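Local structure of aminotransferase (Streptomyces pactum, 4ZM4) at residues Y67-L71 with R279-G284; A134-R140 with S244-L248; I254-V259 with V365-M369. The protein is a class-III aminotransferase-like protein of the pyridoxal-phosphate-dependent transferase fold and binds pyridoxal-5'-phosphate. The protein carries 1 engineered substitution. All coordinates share one frame; numbering follows the deposited sequence.

Contacts 1 and 3 lie near the centre of the chain, with their centres about 11 Å apart. They touch each other and both touch P3B. The join includes a probable hydrogen bond from Arg258 NH2 to Gly68 O, 2.9 Å long. Along the chain their segments alternate, and in space they meet beside the pocket. Contact 2 is nested inside the loop closed by contact 1. Its centre is about 30 Å from that of contact 1 and 28 Å from that of contact 3. Strand 247-251 begins within contact 2 and runs through the seven-stranded sheet toward the loop of contact 3. The sheet thus connects the outlying contact with the pocket.

Contact 1: residues Y67-L71 with R279-G284; sequences YGPHL and RVMGGG. Engineered in segment 279-284: Arg279 (natural residue Lys). With P3B ((3E,4R,5R)-4,5-dihydroxy-3-{[(Z)-{3-hydroxy-2-methyl-5-[(phosphonooxy)methyl]pyridin-4(1H)-ylidene}methyl]imino}cyclohex-1-ene-1-carboxylic acid), chain H.
Arg279, an engineered residue where the natural sequence has lysine, runs past Pro69 to the backbone of Tyr67. Its NH1 donates a hydrogen bond of 3.1 Å to Tyr67 O. The bond is bent, with 137° at the hydrogen, and the oxygen lies 29° out of the guanidinium plane. A bend at chi2 (-77°) turns the chain after CG. Its aliphatic part then passes the proline ring, with Arg279 CD 4.2 Å from Pro69 CD. The guanidinium turns an edge to P3B, and the phosphorus of P3B lies in its plane. The shortest approach between the two is too close in the model and is doubtful. The Tyr67 ring leads away from Arg279. One face lies against P3B, whose CAN sits 4.0 Å above the plane of the Tyr67 ring, offset toward the rim.

The two segments are loops that follow strands 59-62 and 274-277. They form part of a pocket at the dimer interface, as in other fold type I pyridoxal-phosphate enzymes. Val310 of the second subunit packs on Tyr67 and Arg279, and Tyr311 OH of that subunit is hydrogen-bonded to Arg279 N.

Away from the ligand, Pro69 is wedged between the second loop and the His70 ring. Pro69 CB lies 3.3 Å from Gly284 N and is also centred over one face of the His70 ring. That ring meets Gly283 O and Gly284 CA obliquely, while its ND1 is hydrogen-bonded to Met65 O. Val280 CA makes a nearly straight CA-H...O contact of 3.5 Å with Pro69 O. Val280 CG2 comes to 3.3 Å from Gly68 O. The other branch, Val280 CG1, meets Leu71 CD2 at 3.9 Å, and both side chains also pack on Ile328 of helix 315-329.

Contact 2: residues A134-R140 with S244-L248; sequences ARATTGR and SGAML
Arg140 grips the carbonyl oxygen of Ser244 end-on with two nitrogens. Arg140 NH2 donates to Ser244 O over 2.9 Å, and this donor lies in the carbonyl plane. Arg140 NH1 donates to the same Ser244 O over 3.1 Å. It comes from 45° above that plane, so the two bonds use the oxygen differently. Seen from the arginine, the oxygen lies at the guanidinium edge and almost exactly in its plane. The paired bonds aim the end of the guanidinium at this one oxygen. A further bond from NH1 to Ile212 O would limit its turning about that line. The neighbouring carbonyl is placed differently: Gly245 O lies 3.5 Å above the guanidinium plane of Arg140, toward the rim of one face.

The reach of Arg140 depends on an extended chain from CG to NE. Arg140 comes two residues after the end of helix 123-138. Thr138 has OG1 between the backbone N and the carbonyl carbon (chi1 55°). There Thr138 OG1 donates to Ala134 O over 2.6 Å. It also accepts from Arg140 N over 3.2 Å, forming an ST turn. Gly139, with positive phi, lets the chain leave the helix.

Packing takes over on the helix face. Thr138 CG2 lies 3.7 Å from Gly245 O and also faces Met247 CG. Met247 SD sits 3.7 Å from Ala134 CA and 3.9 Å from Ala134 CB. It also meets Thr137, whose side chain crosses the methionine at about a right angle.

Ala134 and Thr138 also pack on strand 212-217, which pairs in parallel with strand 247-251. The contact sets the C-terminal end of helix 123-138 against the central sheet, an alpha/beta layering characteristic of fold type I pyridoxal-phosphate enzymes.

Contact 3: residues I254-V259 with V365-M369; sequences ITGFRV and VGTLM. With P3B ((3E,4R,5R)-4,5-dihydroxy-3-{[(Z)-{3-hydroxy-2-methyl-5-[(phosphonooxy)methyl]pyridin-4(1H)-ylidene}methyl]imino}cyclohex-1-ene-1-carboxylic acid), chain H.
Arg258 reaches Thr367 through a folded side chain. Its CG is anti to the backbone N (chi1 160°), and bends at chi2 (72°) and chi3 (66°) swing the guanidinium round. Thr367 holds OG1 between its backbone N and carbonyl carbon, facing the arginine. Arg258 NH1 donates to Thr367 OG1 over 2.8 Å, with the oxygen near the guanidinium plane. The same nitrogen also bonds Leu423 O, and NH2 bonds Gly68 O, so three oxygens hold this buried guanidinium.

Leu368 packs against side chains of the loop 254-259 with its two methyl branches. Leu368 CD1 meets Ile254 CG2 at 3.7 Å and Arg258 CG at 3.8 Å. Its other branch, Leu368 CD2, lies 3.8 Å from Val259 CG1. Val259 CG1 in turn touches Val365 CG1 at 3.7 Å. On the pocket side, Ile254 CD1 lies 3.3 Å from OAE of P3B, so Ile254 joins this apolar cluster to the ligand.

Residues 365-368 form a type II' turn, with Gly366 at positive phi. The turn closes the hairpin of strands 360-365 and 368-373. Strand 421-422 lies alongside, and its Phe422 packs on Ile254, Arg258 and Leu368. Ala264 of helix 263-267 touches Val259, while Leu338 of helix 334-355 packs on Thr367.

Contact 1: residues Y67-L71 with R279-G284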
loop_
_atom_site.group_PDB
_atom_site.type_symbol
_atom_site.label_atom_id
_atom_site.label_comp_id
_atom_site.label_asym_id
_atom_site.label_seq_id
_atom_site.Cartn_x
_atom_site.Cartn_y
_atom_site.Cartn_z
ATOM N N TYR B 67 4.819 -0.371 -15.476
ATOM C CA TYR B 67 5.969 -0.462 -14.585
ATOM C C TYR B 67 6.263 -1.857 -13.957
ATOM O O TYR B 67 6.806 -1.931 -12.847
ATOM C CB TYR B 67 5.892 0.651 -13.521
ATOM C CG TYR B 67 5.842 2.054 -14.082
ATOM C CD1 TYR B 67 7.001 2.758 -14.381
ATOM C CD2 TYR B 67 4.643 2.691 -14.284
ATOM C CE1 TYR B 67 6.956 4.067 -14.854
ATOM C CE2 TYR B 67 4.590 4.002 -14.748
ATOM C CZ TYR B 67 5.741 4.688 -15.043
ATOM O OH TYR B 67 5.672 5.985 -15.540
ATOM N N GLY B 68 5.987 -2.940 -14.688
ATOM C CA GLY B 68 6.517 -4.271 -14.335
ATOM C C GLY B 68 5.597 -5.465 -14.065
ATOM O O GLY B 68 6.047 -6.602 -14.166
ATOM N N PRO B 69 4.335 -5.235 -13.684
ATOM C CA PRO B 69 3.473 -6.377 -13.284
ATOM C C PRO B 69 2.990 -7.294 -14.404
ATOM O O PRO B 69 2.693 -8.451 -14.135
ATOM C CB PRO B 69 2.238 -5.720 -12.645
ATOM C CG PRO B 69 2.518 -4.272 -12.579
ATOM C CD PRO B 69 3.638 -3.952 -13.539
ATOM N N HIS B 70 2.964 -6.802 -15.640
ATOM C CA HIS B 70 2.229 -7.449 -16.717
ATOM C C HIS B 70 3.124 -8.266 -17.606
ATOM O O HIS B 70 3.495 -7.866 -18.707
ATOM C CB HIS B 70 1.460 -6.382 -17.488
ATOM C CG HIS B 70 0.517 -5.611 -16.620
ATOM N ND1 HIS B 70 0.740 -4.291 -16.254
ATOM C CD2 HIS B 70 -0.618 -5.988 -15.999
ATOM C CE1 HIS B 70 -0.222 -3.894 -15.442
ATOM N NE2 HIS B 70 -1.063 -4.896 -15.279
ATOM N N LEU B 71 3.435 -9.451 -17.136
ATOM C CA LEU B 71 4.277 -10.386 -17.855
ATOM C C LEU B 71 3.575 -10.923 -19.111
ATOM O O LEU B 71 4.227 -11.240 -20.126
ATOM C CB LEU B 71 4.643 -11.516 -16.926
ATOM C CG LEU B 71 5.892 -12.301 -17.229
ATOM C CD1 LEU B 71 7.123 -11.440 -17.079
ATOM C CD2 LEU B 71 5.985 -13.503 -16.289
ATOM N N ARG B 279 4.535 -6.755 -7.963
ATOM C CA ARG B 279 4.522 -6.598 -9.437
ATOM C C ARG B 279 4.025 -7.815 -10.188
ATOM O O ARG B 279 2.826 -7.985 -10.310
ATOM C CB ARG B 279 5.884 -6.168 -9.972
ATOM C CG ARG B 279 6.401 -4.909 -9.350
ATOM C CD ARG B 279 5.765 -3.648 -9.879
ATOM N NE ARG B 279 5.956 -2.628 -8.861
ATOM C CZ ARG B 279 6.825 -1.620 -8.893
ATOM N NH1 ARG B 279 7.646 -1.393 -9.924
ATOM N NH2 ARG B 279 6.849 -0.810 -7.842
ATOM N N VAL B 280 4.931 -8.642 -10.712
ATOM C CA VAL B 280 4.536 -9.797 -11.510
ATOM C C VAL B 280 3.714 -10.731 -10.616
ATOM O O VAL B 280 2.758 -11.375 -11.073
ATOM C CB VAL B 280 5.750 -10.552 -12.113
ATOM C CG1 VAL B 280 5.311 -11.848 -12.771
ATOM C CG2 VAL B 280 6.467 -9.676 -13.119
ATOM N N MET B 281 4.071 -10.778 -9.337
ATOM C CA MET B 281 3.427 -11.690 -8.379
ATOM C C MET B 281 1.917 -11.572 -8.394
ATOM O O MET B 281 1.245 -12.563 -8.400
ATOM C CB MET B 281 3.953 -11.420 -6.955
ATOM C CG MET B 281 3.593 -12.499 -5.939
ATOM S SD MET B 281 4.351 -12.120 -4.355
ATOM C CE MET B 281 3.255 -10.801 -3.783
ATOM N N GLY B 282 1.399 -10.350 -8.387
ATOM C CA GLY B 282 -0.022 -10.109 -8.367
ATOM C C GLY B 282 -0.633 -9.669 -9.683
ATOM O O GLY B 282 -1.800 -9.301 -9.710
ATOM N N GLY B 283 0.138 -9.687 -10.771
ATOM C CA GLY B 283 -0.350 -9.331 -12.108
ATOM C C GLY B 283 -0.995 -7.968 -12.254
ATOM O O GLY B 283 -1.900 -7.771 -13.083
ATOM N N GLY B 284 -0.533 -7.020 -11.460
ATOM C CA GLY B 284 -1.131 -5.677 -11.437
ATOM C C GLY B 284 -2.073 -5.376 -10.294
ATOM O O GLY B 284 -2.442 -4.225 -10.118
HETATM O OAH P3B H . 5.705 1.325 -3.428
HETATM P PBA P3B H . 5.659 0.465 -4.758
HETATM O OAI P3B H . 5.530 1.494 -5.840
HETATM O OAC P3B H . 4.495 -0.511 -4.817
HETATM O OAQ P3B H . 7.178 -0.234 -4.756
HETATM C CAM P3B H . 8.381 0.489 -4.338
HETATM C CAV P3B H . 9.440 -0.097 -4.986
HETATM C CAL P3B H . 10.236 -0.958 -4.246
HETATM N NAP P3B H . 11.286 -1.600 -4.889
HETATM C CAU P3B H . 11.528 -1.406 -6.230
HETATM C CAA P3B H . 12.584 -2.017 -6.852
HETATM C CAW P3B H . 10.789 -0.556 -6.926
HETATM O OAE P3B H . 11.081 -0.408 -8.238
HETATM C CAX P3B H . 9.697 0.112 -6.370
HETATM C CAJ P3B H . 8.920 1.034 -7.156
HETATM N NAO P3B H . 9.307 1.412 -8.421
HETATM C CAT P3B H . 8.644 2.375 -9.135
HETATM C CAK P3B H . 7.617 3.223 -8.634
HETATM C CAS P3B H . 7.020 4.246 -9.363
HETATM C CAR P3B H . 5.966 5.021 -8.844
HETATM O OAD P3B H . 5.361 5.862 -9.528
HETATM O OAB P3B H . 5.637 4.974 -7.684
HETATM C CAN P3B H . 7.214 4.362 -10.684
HETATM C CAY P3B H . 8.201 3.416 -11.385
HETATM O OAF P3B H . 8.875 4.298 -12.303
HETATM C CAZ P3B H . 9.187 2.611 -10.446
HETATM O OAG P3B H . 9.819 1.409 -11.022
#

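Contact 2: residues A134-R140 with S244-L248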
loop_
_atom_site.group_PDB
_atom_site.type_symbol
_atom_site.label_atom_id
_atom_site.label_comp_id
_atom_site.label_asym_id
_atom_site.label_seq_id
_atom_site.Cartn_x
_atom_site.Cartn_y
_atom_site.Cartn_z
ATOM N N ALA B 134 14.951 -6.795 9.933
ATOM C CA ALA B 134 16.402 -6.908 10.012
ATOM C C ALA B 134 17.010 -6.142 11.225
ATOM O O ALA B 134 17.952 -6.628 11.885
ATOM C CB ALA B 134 17.051 -6.441 8.714
ATOM N N ARG B 135 16.497 -4.945 11.493
ATOM C CA ARG B 135 16.955 -4.181 12.666
ATOM C C ARG B 135 16.570 -4.923 13.938
ATOM O O ARG B 135 17.395 -5.064 14.860
ATOM C CB ARG B 135 16.386 -2.760 12.652
ATOM C CG ARG B 135 16.896 -1.898 11.502
ATOM C CD ARG B 135 16.214 -0.542 11.465
ATOM N NE ARG B 135 17.059 0.468 10.823
ATOM C CZ ARG B 135 16.805 1.143 9.699
ATOM N NH1 ARG B 135 15.658 0.958 9.020
ATOM N NH2 ARG B 135 17.736 2.042 9.255
ATOM N N ALA B 136 15.322 -5.400 14.010
ATOM C CA ALA B 136 14.842 -6.114 15.216
ATOM C C ALA B 136 15.617 -7.423 15.461
ATOM O O ALA B 136 15.906 -7.767 16.618
ATOM C CB ALA B 136 13.365 -6.405 15.127
ATOM N N THR B 137 15.963 -8.117 14.382
ATOM C CA THR B 137 16.569 -9.428 14.452
ATOM C C THR B 137 18.046 -9.340 14.867
ATOM O O THR B 137 18.520 -10.118 15.685
ATOM C CB THR B 137 16.383 -10.169 13.086
ATOM O OG1 THR B 137 14.994 -10.326 12.819
ATOM C CG2 THR B 137 17.021 -11.567 13.086
ATOM N N THR B 138 18.768 -8.418 14.261
ATOM C CA THR B 138 20.185 -8.252 14.524
ATOM C C THR B 138 20.440 -7.388 15.749
ATOM O O THR B 138 21.538 -7.369 16.281
ATOM C CB THR B 138 20.868 -7.561 13.343
ATOM O OG1 THR B 138 20.208 -6.316 13.060
ATOM C CG2 THR B 138 20.818 -8.432 12.105
ATOM N N GLY B 139 19.443 -6.641 16.205
ATOM C CA GLY B 139 19.645 -5.671 17.280
ATOM C C GLY B 139 20.518 -4.515 16.825
ATOM O O GLY B 139 21.113 -3.831 17.642
ATOM N N ARG B 140 20.599 -4.284 15.518
ATOM C CA ARG B 140 21.409 -3.194 14.956
ATOM C C ARG B 140 20.464 -2.238 14.279
ATOM O O ARG B 140 19.279 -2.509 14.194
ATOM C CB ARG B 140 22.445 -3.741 13.963
ATOM C CG ARG B 140 23.340 -4.837 14.540
ATOM C CD ARG B 140 24.195 -5.498 13.446
ATOM N NE ARG B 140 25.020 -6.607 13.928
ATOM C CZ ARG B 140 25.876 -7.297 13.180
ATOM N NH1 ARG B 140 26.048 -6.986 11.902
ATOM N NH2 ARG B 140 26.546 -8.323 13.698
ATOM N N SER B 244 29.600 -10.914 8.531
ATOM C CA SER B 244 29.408 -9.840 9.519
ATOM C C SER B 244 28.155 -9.991 10.345
ATOM O O SER B 244 27.991 -9.296 11.341
ATOM C CB SER B 244 29.429 -8.470 8.842
ATOM O OG SER B 244 30.761 -8.121 8.427
ATOM N N GLY B 245 27.260 -10.885 9.933
ATOM C CA GLY B 245 25.985 -11.058 10.621
ATOM C C GLY B 245 24.950 -10.035 10.200
ATOM O O GLY B 245 23.995 -9.792 10.921
ATOM N N ALA B 246 25.150 -9.419 9.036
ATOM C CA ALA B 246 24.166 -8.511 8.450
ATOM C C ALA B 246 23.220 -9.283 7.559
ATOM O O ALA B 246 23.633 -10.189 6.856
ATOM C CB ALA B 246 24.873 -7.425 7.652
ATOM N N MET B 247 21.938 -8.933 7.563
ATOM C CA MET B 247 20.972 -9.615 6.685
ATOM C C MET B 247 21.115 -9.048 5.289
ATOM O O MET B 247 21.238 -7.831 5.113
ATOM C CB MET B 247 19.538 -9.489 7.223
ATOM C CG MET B 247 19.387 -10.135 8.594
ATOM S SD MET B 247 17.683 -10.274 9.172
ATOM C CE MET B 247 17.117 -11.708 8.267
ATOM N N LEU B 248 21.152 -9.924 4.298
ATOM C CA LEU B 248 21.147 -9.505 2.906
ATOM C C LEU B 248 19.685 -9.496 2.426
ATOM O O LEU B 248 18.999 -10.523 2.516
ATOM C CB LEU B 248 22.012 -10.433 2.035
ATOM C CG LEU B 248 22.069 -10.139 0.515
ATOM C CD1 LEU B 248 22.473 -8.713 0.206
ATOM C CD2 LEU B 248 23.025 -11.102 -0.169
#

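Contact 3: residues I254-V259 with V365-M369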
loop_
_atom_site.group_PDB
_atom_site.type_symbol
_atom_site.label_atom_id
_atom_site.label_comp_id
_atom_site.label_asym_id
_atom_site.label_seq_id
_atom_site.Cartn_x
_atom_site.Cartn_y
_atom_site.Cartn_z
ATOM N N ILE B 254 10.865 -5.740 -8.803
ATOM C CA ILE B 254 10.880 -5.777 -10.250
ATOM C C ILE B 254 11.425 -7.111 -10.792
ATOM O O ILE B 254 10.788 -7.721 -11.665
ATOM C CB ILE B 254 11.673 -4.587 -10.825
ATOM C CG1 ILE B 254 10.808 -3.325 -10.737
ATOM C CG2 ILE B 254 12.057 -4.827 -12.275
ATOM C CD1 ILE B 254 11.572 -2.064 -11.090
ATOM N N THR B 255 12.567 -7.577 -10.289
ATOM C CA THR B 255 13.212 -8.776 -10.853
ATOM C C THR B 255 12.513 -10.125 -10.543
ATOM O O THR B 255 12.638 -11.090 -11.321
ATOM C CB THR B 255 14.687 -8.886 -10.417
ATOM O OG1 THR B 255 14.759 -8.863 -8.989
ATOM C CG2 THR B 255 15.482 -7.768 -10.969
ATOM N N GLY B 256 11.757 -10.190 -9.457
ATOM C CA GLY B 256 11.066 -11.443 -9.093
ATOM C C GLY B 256 10.034 -11.895 -10.107
ATOM O O GLY B 256 9.235 -11.107 -10.588
ATOM N N PHE B 257 10.098 -13.161 -10.470
ATOM C CA PHE B 257 9.261 -13.745 -11.529
ATOM C C PHE B 257 9.373 -13.031 -12.849
ATOM O O PHE B 257 8.496 -13.176 -13.711
ATOM C CB PHE B 257 7.793 -13.804 -11.130
ATOM C CG PHE B 257 7.571 -14.201 -9.703
ATOM C CD1 PHE B 257 7.687 -15.521 -9.304
ATOM C CD2 PHE B 257 7.268 -13.242 -8.753
ATOM C CE1 PHE B 257 7.503 -15.864 -7.985
ATOM C CE2 PHE B 257 7.062 -13.595 -7.434
ATOM C CZ PHE B 257 7.177 -14.901 -7.053
ATOM N N ARG B 258 10.477 -12.332 -13.076
ATOM C CA ARG B 258 10.669 -11.569 -14.325
ATOM C C ARG B 258 11.948 -12.008 -15.063
ATOM O O ARG B 258 11.887 -12.383 -16.236
ATOM C CB ARG B 258 10.699 -10.075 -13.968
ATOM C CG ARG B 258 11.342 -9.134 -14.961
ATOM C CD ARG B 258 10.527 -8.936 -16.209
ATOM N NE ARG B 258 9.253 -8.241 -15.982
ATOM C CZ ARG B 258 8.405 -7.917 -16.959
ATOM N NH1 ARG B 258 8.715 -8.163 -18.236
ATOM N NH2 ARG B 258 7.250 -7.322 -16.681
ATOM N N VAL B 259 13.090 -11.920 -14.381
ATOM C CA VAL B 259 14.393 -12.266 -14.992
ATOM C C VAL B 259 14.608 -13.777 -15.012
ATOM O O VAL B 259 15.447 -14.264 -15.750
ATOM C CB VAL B 259 15.596 -11.584 -14.300
ATOM C CG1 VAL B 259 15.452 -10.083 -14.378
ATOM C CG2 VAL B 259 15.701 -12.014 -12.845
ATOM N N VAL B 365 18.088 -7.663 -19.475
ATOM C CA VAL B 365 18.074 -8.888 -18.720
ATOM C C VAL B 365 16.656 -9.439 -18.901
ATOM O O VAL B 365 15.696 -8.979 -18.230
ATOM C CB VAL B 365 18.410 -8.677 -17.223
ATOM C CG1 VAL B 365 18.453 -10.011 -16.505
ATOM C CG2 VAL B 365 19.739 -7.957 -17.040
ATOM N N GLY B 366 16.535 -10.382 -19.845
ATOM C CA GLY B 366 15.290 -10.960 -20.215
ATOM C C GLY B 366 14.430 -9.908 -20.873
ATOM O O GLY B 366 14.834 -9.290 -21.847
ATOM N N THR B 367 13.244 -9.685 -20.308
ATOM C CA THR B 367 12.305 -8.709 -20.828
ATOM C C THR B 367 12.429 -7.348 -20.134
ATOM O O THR B 367 11.607 -6.451 -20.348
ATOM C CB THR B 367 10.865 -9.253 -20.684
ATOM O OG1 THR B 367 10.668 -9.824 -19.381
ATOM C CG2 THR B 367 10.618 -10.309 -21.723
ATOM N N LEU B 368 13.424 -7.215 -19.268
ATOM C CA LEU B 368 13.744 -5.948 -18.595
ATOM C C LEU B 368 14.815 -5.331 -19.481
ATOM O O LEU B 368 15.773 -6.013 -19.871
ATOM C CB LEU B 368 14.319 -6.245 -17.242
ATOM C CG LEU B 368 13.844 -5.614 -15.965
ATOM C CD1 LEU B 368 12.341 -5.569 -15.848
ATOM C CD2 LEU B 368 14.426 -6.424 -14.836
ATOM N N MET B 369 14.618 -4.086 -19.884
ATOM C CA MET B 369 15.399 -3.506 -20.970
ATOM C C MET B 369 15.503 -1.966 -20.844
ATOM O O MET B 369 14.471 -1.296 -20.703
ATOM C CB MET B 369 14.711 -3.884 -22.282
ATOM C CG MET B 369 15.481 -3.582 -23.530
ATOM S SD MET B 369 14.636 -4.361 -24.928
ATOM C CE MET B 369 15.662 -3.634 -26.217
HETATM O OAH P3B H . 5.705 1.325 -3.428
HETATM P PBA P3B H . 5.659 0.465 -4.758
HETATM O OAI P3B H . 5.530 1.494 -5.840
HETATM O OAC P3B H . 4.495 -0.511 -4.817
HETATM O OAQ P3B H . 7.178 -0.234 -4.756
HETATM C CAM P3B H . 8.381 0.489 -4.338
HETATM C CAV P3B H . 9.440 -0.097 -4.986
HETATM C CAL P3B H . 10.236 -0.958 -4.246
HETATM N NAP P3B H . 11.286 -1.600 -4.889
HETATM C CAU P3B H . 11.528 -1.406 -6.230
HETATM C CAA P3B H . 12.584 -2.017 -6.852
HETATM C CAW P3B H . 10.789 -0.556 -6.926
HETATM O OAE P3B H . 11.081 -0.408 -8.238
HETATM C CAX P3B H . 9.697 0.112 -6.370
HETATM C CAJ P3B H . 8.920 1.034 -7.156
HETATM N NAO P3B H . 9.307 1.412 -8.421
HETATM C CAT P3B H . 8.644 2.375 -9.135
HETATM C CAK P3B H . 7.617 3.223 -8.634
HETATM C CAS P3B H . 7.020 4.246 -9.363
HETATM C CAR P3B H . 5.966 5.021 -8.844
HETATM O OAD P3B H . 5.361 5.862 -9.528
HETATM O OAB P3B H . 5.637 4.974 -7.684
HETATM C CAN P3B H . 7.214 4.362 -10.684
HETATM C CAY P3B H . 8.201 3.416 -11.385
HETATM O OAF P3B H . 8.875 4.298 -12.303
HETATM C CAZ P3B H . 9.187 2.611 -10.446
HETATM O OAG P3B H . 9.819 1.409 -11.022
#